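Local coordinates for glutamate--tRNA ligase (PDB 6B1Z), which probably attaches glutamate to its cognate tRNA, as a glutamyl-tRNA synthetase whose class I catalytic domain is followed by an anticodon-binding region, at residues 18-23 and 48-53; 12-17 and 44-49. All coordinates share one frame; numbering follows the deposited sequence.

Contact 1 (18-23 and 48-53)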
loop_
_atom_site.group_PDB
_atom_site.type_symbol
_atom_site.label_atom_id
_atom_site.label_comp_id
_atom_site.label_asym_id
_atom_site.label_seq_id
_atom_site.Cartn_x
_atom_site.Cartn_y
_atom_site.Cartn_z
ATOM N N PRO A 18 -12.139 0.019 -6.348
ATOM C CA PRO A 18 -11.341 -1.166 -6.655
ATOM C C PRO A 18 -12.200 -2.292 -7.216
ATOM O O PRO A 18 -13.387 -2.444 -6.887
ATOM C CB PRO A 18 -10.771 -1.550 -5.284
ATOM C CG PRO A 18 -11.884 -1.221 -4.347
ATOM C CD PRO A 18 -12.494 0.068 -4.919
ATOM N N SER A 19 -11.591 -3.070 -8.053
ATOM C CA SER A 19 -12.155 -4.343 -8.480
ATOM C C SER A 19 -11.726 -5.455 -7.527
ATOM O O SER A 19 -10.631 -5.402 -6.950
ATOM C CB SER A 19 -11.707 -4.684 -9.901
ATOM O OG SER A 19 -10.298 -4.614 -10.030
ATOM N N PRO A 20 -12.620 -6.493 -7.318
ATOM C CA PRO A 20 -12.289 -7.635 -6.450
ATOM C C PRO A 20 -11.440 -8.673 -7.175
ATOM O O PRO A 20 -11.827 -9.835 -7.336
ATOM C CB PRO A 20 -13.680 -8.169 -6.076
ATOM C CG PRO A 20 -14.462 -7.953 -7.311
ATOM C CD PRO A 20 -13.990 -6.606 -7.847
ATOM N N THR A 21 -10.254 -8.245 -7.611
ATOM C CA THR A 21 -9.419 -8.995 -8.537
ATOM C C THR A 21 -8.032 -9.272 -7.959
ATOM O O THR A 21 -7.072 -9.480 -8.704
ATOM C CB THR A 21 -9.300 -8.247 -9.867
ATOM O OG1 THR A 21 -8.869 -6.902 -9.623
ATOM C CG2 THR A 21 -10.650 -8.215 -10.595
ATOM N N GLY A 22 -7.913 -9.295 -6.634
ATOM C CA GLY A 22 -6.628 -9.451 -5.990
ATOM C C GLY A 22 -6.427 -8.405 -4.910
ATOM O O GLY A 22 -7.350 -7.664 -4.564
ATOM N N PRO A 23 -5.217 -8.314 -4.367
ATOM C CA PRO A 23 -4.971 -7.387 -3.259
ATOM C C PRO A 23 -4.757 -5.958 -3.737
ATOM O O PRO A 23 -4.428 -5.695 -4.895
ATOM C CB PRO A 23 -3.690 -7.934 -2.630
ATOM C CG PRO A 23 -2.951 -8.511 -3.803
ATOM C CD PRO A 23 -4.017 -9.096 -4.713
ATOM N N LEU A 48 -17.232 3.534 -1.043
ATOM C CA LEU A 48 -16.561 2.367 -1.615
ATOM C C LEU A 48 -17.526 1.683 -2.571
ATOM O O LEU A 48 -18.617 1.262 -2.160
ATOM C CB LEU A 48 -16.119 1.386 -0.519
ATOM C CG LEU A 48 -15.544 0.060 -1.036
ATOM C CD1 LEU A 48 -14.206 0.263 -1.766
ATOM C CD2 LEU A 48 -15.347 -0.891 0.150
ATOM N N ARG A 49 -17.145 1.600 -3.846
ATOM C CA ARG A 49 -17.936 0.922 -4.861
ATOM C C ARG A 49 -17.120 -0.242 -5.401
ATOM O O ARG A 49 -15.990 -0.055 -5.875
ATOM C CB ARG A 49 -18.350 1.883 -5.982
ATOM C CG ARG A 49 -19.316 1.244 -6.976
ATOM C CD ARG A 49 -19.891 2.250 -7.977
ATOM N NE ARG A 49 -18.859 2.727 -8.905
ATOM C CZ ARG A 49 -18.622 4.005 -9.188
ATOM N NH1 ARG A 49 -19.338 4.973 -8.632
ATOM N NH2 ARG A 49 -17.679 4.312 -10.060
ATOM N N ILE A 50 -17.671 -1.442 -5.304
ATOM C CA ILE A 50 -16.968 -2.651 -5.718
ATOM C C ILE A 50 -17.198 -2.867 -7.209
ATOM O O ILE A 50 -18.339 -2.950 -7.684
ATOM C CB ILE A 50 -17.415 -3.865 -4.890
ATOM C CG1 ILE A 50 -17.050 -3.657 -3.418
ATOM C CG2 ILE A 50 -16.806 -5.160 -5.460
ATOM C CD1 ILE A 50 -15.570 -3.446 -3.142
ATOM N N GLU A 51 -16.100 -2.934 -7.956
ATOM C CA GLU A 51 -16.151 -3.016 -9.408
ATOM C C GLU A 51 -16.065 -4.478 -9.830
ATOM O O GLU A 51 -15.039 -4.955 -10.317
ATOM C CB GLU A 51 -15.018 -2.198 -10.001
ATOM C CG GLU A 51 -14.927 -0.831 -9.395
ATOM C CD GLU A 51 -15.820 0.145 -10.103
ATOM O OE1 GLU A 51 -15.582 0.329 -11.318
ATOM O OE2 GLU A 51 -16.760 0.684 -9.468
ATOM N N ASP A 52 -17.167 -5.193 -9.613
ATOM C CA ASP A 52 -17.182 -6.638 -9.799
ATOM C C ASP A 52 -18.000 -7.075 -11.011
ATOM O O ASP A 52 -18.596 -8.154 -10.993
ATOM C CB ASP A 52 -17.689 -7.344 -8.534
ATOM C CG ASP A 52 -19.127 -6.975 -8.179
ATOM O OD1 ASP A 52 -19.606 -5.912 -8.629
ATOM O OD2 ASP A 52 -19.773 -7.756 -7.440
ATOM N N THR A 53 -18.021 -6.282 -12.091
ATOM C CA THR A 53 -18.718 -6.743 -13.292
ATOM C C THR A 53 -17.884 -7.682 -14.156
ATOM O O THR A 53 -18.452 -8.384 -15.001
ATOM C CB THR A 53 -19.181 -5.576 -14.168
ATOM O OG1 THR A 53 -18.068 -4.737 -14.495
ATOM C CG2 THR A 53 -20.258 -4.766 -13.458
#

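Contact 2 (12-17 and 44-49). With FMT (formic acid), chain C.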
loop_
_atom_site.group_PDB
_atom_site.type_symbol
_atom_site.label_atom_id
_atom_site.label_comp_id
_atom_site.label_asym_id
_atom_site.label_seq_id
_atom_site.Cartn_x
_atom_site.Cartn_y
_atom_site.Cartn_z
ATOM N N VAL A 12 -18.981 17.558 -1.238
ATOM C CA VAL A 12 -17.998 16.731 -1.927
ATOM C C VAL A 12 -18.337 15.258 -1.728
ATOM O O VAL A 12 -18.646 14.814 -0.614
ATOM C CB VAL A 12 -16.586 17.061 -1.420
ATOM C CG1 VAL A 12 -15.594 15.997 -1.812
ATOM C CG2 VAL A 12 -16.169 18.438 -1.940
ATOM N N ARG A 13 -18.293 14.490 -2.815
ATOM C CA ARG A 13 -18.478 13.041 -2.755
ATOM C C ARG A 13 -17.433 12.384 -3.645
ATOM O O ARG A 13 -17.368 12.677 -4.845
ATOM C CB ARG A 13 -19.898 12.653 -3.191
ATOM C CG ARG A 13 -20.972 13.138 -2.220
ATOM C CD ARG A 13 -22.383 12.856 -2.693
ATOM N NE ARG A 13 -22.612 11.447 -3.011
ATOM C CZ ARG A 13 -22.787 10.471 -2.119
ATOM N NH1 ARG A 13 -22.738 10.712 -0.805
ATOM N NH2 ARG A 13 -22.984 9.232 -2.549
ATOM N N VAL A 14 -16.608 11.526 -3.053
ATOM C CA VAL A 14 -15.552 10.809 -3.762
ATOM C C VAL A 14 -15.804 9.317 -3.602
ATOM O O VAL A 14 -16.502 8.883 -2.687
ATOM C CB VAL A 14 -14.145 11.175 -3.240
ATOM C CG1 VAL A 14 -13.872 12.665 -3.433
ATOM C CG2 VAL A 14 -14.005 10.769 -1.764
ATOM N N ARG A 15 -15.211 8.518 -4.487
ATOM C CA ARG A 15 -15.355 7.073 -4.345
ATOM C C ARG A 15 -14.059 6.346 -4.673
ATOM O O ARG A 15 -13.351 6.678 -5.629
ATOM C CB ARG A 15 -16.509 6.517 -5.215
ATOM C CG ARG A 15 -16.189 6.279 -6.707
ATOM C CD ARG A 15 -15.774 7.546 -7.456
ATOM N NE ARG A 15 -15.731 7.315 -8.899
ATOM C CZ ARG A 15 -14.697 6.807 -9.563
ATOM N NH1 ARG A 15 -13.576 6.479 -8.925
ATOM N NH2 ARG A 15 -14.783 6.629 -10.883
ATOM N N PHE A 16 -13.766 5.337 -3.860
ATOM C CA PHE A 16 -12.719 4.374 -4.142
ATOM C C PHE A 16 -13.393 3.217 -4.859
ATOM O O PHE A 16 -14.365 2.651 -4.333
ATOM C CB PHE A 16 -12.055 3.941 -2.830
ATOM C CG PHE A 16 -10.875 3.028 -3.005
ATOM C CD1 PHE A 16 -9.870 3.334 -3.902
ATOM C CD2 PHE A 16 -10.760 1.876 -2.230
ATOM C CE1 PHE A 16 -8.781 2.501 -4.052
ATOM C CE2 PHE A 16 -9.660 1.033 -2.377
ATOM C CZ PHE A 16 -8.676 1.349 -3.289
ATOM N N ALA A 17 -12.913 2.889 -6.058
ATOM C CA ALA A 17 -13.562 1.911 -6.929
ATOM C C ALA A 17 -12.563 0.832 -7.314
ATOM O O ALA A 17 -12.168 0.729 -8.479
ATOM C CB ALA A 17 -14.149 2.594 -8.162
ATOM N N GLY A 44 -17.082 16.040 3.399
ATOM C CA GLY A 44 -17.863 15.288 2.449
ATOM C C GLY A 44 -17.827 13.797 2.714
ATOM O O GLY A 44 -17.421 13.336 3.790
ATOM N N ASP A 45 -18.227 13.029 1.703
ATOM C CA ASP A 45 -18.500 11.598 1.824
ATOM C C ASP A 45 -17.494 10.758 1.047
ATOM O O ASP A 45 -17.112 11.104 -0.076
ATOM C CB ASP A 45 -19.906 11.271 1.311
ATOM C CG ASP A 45 -20.978 12.149 1.928
ATOM O OD1 ASP A 45 -20.908 12.397 3.154
ATOM O OD2 ASP A 45 -21.901 12.584 1.199
ATOM N N PHE A 46 -17.106 9.627 1.635
ATOM C CA PHE A 46 -16.161 8.680 1.050
ATOM C C PHE A 46 -16.911 7.378 0.783
ATOM O O PHE A 46 -17.380 6.728 1.724
ATOM C CB PHE A 46 -14.971 8.496 2.004
ATOM C CG PHE A 46 -13.994 7.404 1.622
ATOM C CD1 PHE A 46 -13.404 7.373 0.374
ATOM C CD2 PHE A 46 -13.596 6.461 2.574
ATOM C CE1 PHE A 46 -12.476 6.378 0.044
ATOM C CE2 PHE A 46 -12.670 5.469 2.246
ATOM C CZ PHE A 46 -12.110 5.439 0.986
ATOM N N ILE A 47 -17.046 7.022 -0.490
ATOM C CA ILE A 47 -17.847 5.890 -0.948
ATOM C C ILE A 47 -16.907 4.780 -1.394
ATOM O O ILE A 47 -15.895 5.043 -2.054
ATOM C CB ILE A 47 -18.779 6.311 -2.111
ATOM C CG1 ILE A 47 -19.967 7.144 -1.619
ATOM C CG2 ILE A 47 -19.312 5.090 -2.887
ATOM C CD1 ILE A 47 -19.671 8.566 -1.249
ATOM N N LEU A 48 -17.232 3.534 -1.043
ATOM C CA LEU A 48 -16.561 2.367 -1.615
ATOM C C LEU A 48 -17.526 1.683 -2.571
ATOM O O LEU A 48 -18.617 1.262 -2.160
ATOM C CB LEU A 48 -16.119 1.386 -0.519
ATOM C CG LEU A 48 -15.544 0.060 -1.036
ATOM C CD1 LEU A 48 -14.206 0.263 -1.766
ATOM C CD2 LEU A 48 -15.347 -0.891 0.150
ATOM N N ARG A 49 -17.145 1.600 -3.846
ATOM C CA ARG A 49 -17.936 0.922 -4.861
ATOM C C ARG A 49 -17.120 -0.242 -5.401
ATOM O O ARG A 49 -15.990 -0.055 -5.875
ATOM C CB ARG A 49 -18.350 1.883 -5.982
ATOM C CG ARG A 49 -19.316 1.244 -6.976
ATOM C CD ARG A 49 -19.891 2.250 -7.977
ATOM N NE ARG A 49 -18.859 2.727 -8.905
ATOM C CZ ARG A 49 -18.622 4.005 -9.188
ATOM N NH1 ARG A 49 -19.338 4.973 -8.632
ATOM N NH2 ARG A 49 -17.679 4.312 -10.060
HETATM C C FMT C . -12.002 4.906 -11.871
HETATM O O1 FMT C . -11.671 5.228 -10.724
HETATM O O2 FMT C . -12.721 5.599 -12.609
#

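Contact 1 (18-23 and 48-53)
Pro-18 and Glu-51 share the one hydrogen bond between 18-23 and 48-53: Glu-51 N donates to Pro-18 O at 3.0 Å, fairly straight (164° at the hydrogen), from a position tilted out of the carbonyl plane. Glu-51 O takes a CA-H...O contact from Ser-19 CA at 3.5 Å, and Pro-20 CD packs 3.2 Å from it. The apolar contacts are made by the two proline rings. Pro-18 CD meets Leu-48 CD1 at 3.6 Å, the side chains crossing at about a right angle; proline suits this place because it has no N-H needing a partner where the chain leaves the strand pair. Pro-20 lays CD against Ile-50 CG2 and CG against Asp-52 CB at 3.5 Å. Within the loops, the hydroxyls of Ser-19 and Thr-21 are hydrogen-bonded, and Glu-51, bent at chi2 (-87°), carries OE2 back to Arg-49 NE in a salt bridge at 3.0 Å. Asp-52 OD2 is hydrogen-bonded to Ser-93 OG, and Arg-49 NH1 forms a salt bridge with Asp-218. Both segments follow the C-terminal ends of the first two parallel strands of the Rossmann-type domain, consistent with an active-site position. Helix 62-73 packs on Pro-18, Leu-48 and Ile-50, while Tyr-210 of helix 210-220 touches Ser-19.

Contact 2 (12-17 and 44-49)
Strands 13-16 and 45-48 run parallel in register, Arg-13 beside Asp-45 through Phe-16 beside Leu-48, with a signed crossing angle of -28°. Five backbone hydrogen bonds join the segments, from Asp-45 N to Val-12 O (3.0 Å) at one end to Arg-49 N to Phe-16 O (3.0 Å) at the other. Gly-44 suits its place because a CB there would collide with Val-12 O. With helix 26-41 the strands form a beta-alpha-beta unit of the class I catalytic domain, and that helix covers Val-14 and Phe-46. On this face Val-14 CG2 meets the edge of the Phe-46 ring, Phe-16 CB touches Phe-46 CE1 at 3.8 Å, and Leu-48 lies alongside Phe-16. The other face carries Arg-13, Asp-45 and Arg-15 with the aliphatic Ile-47. Arg-13, bent at chi3 (54°), brings NH1 to Asp-45 OD2 at 2.9 Å, a bent bond on the anti side and well out of the carboxylate plane, while Ile-47 CD1 lies over the rim of one guanidinium face; Glu-79 and Met-221 O also bind this arginine. Arg-15 NE lies 3.8 Å from Arg-49 NH2, their guanidinium planes 80° apart, and Asp-218, bridged to both side chains, probably offsets the like charges. Arg-15 NH1 and NH2 hydrogen-bond O1 and O2 of a bound formic acid, each at 2.9 Å.

How the contacts relate
Contact 2 pairs the strands and contact 1 the loops that follow them, so the two chain segments stay side by side after the strands end. The contacts lie about 14 Å apart, centre to centre, and Leu-48 and Arg-49 belong to both. Glu-51 CG packs 3.3 Å from Ala-17 O where the two meet. Helix 210-220 serves both: its Asn-214 accepts a hydrogen bond from Arg-49 NH2 and gives a weak one to Glu-51 OE1. A different formic acid from the one held by Arg-15 lies about 3 Å from the Glu-51 side chain (nearest atoms); such molecules, probably from the crystallisation liquor, often mark pockets, which fits the active-site position inferred for contact 1.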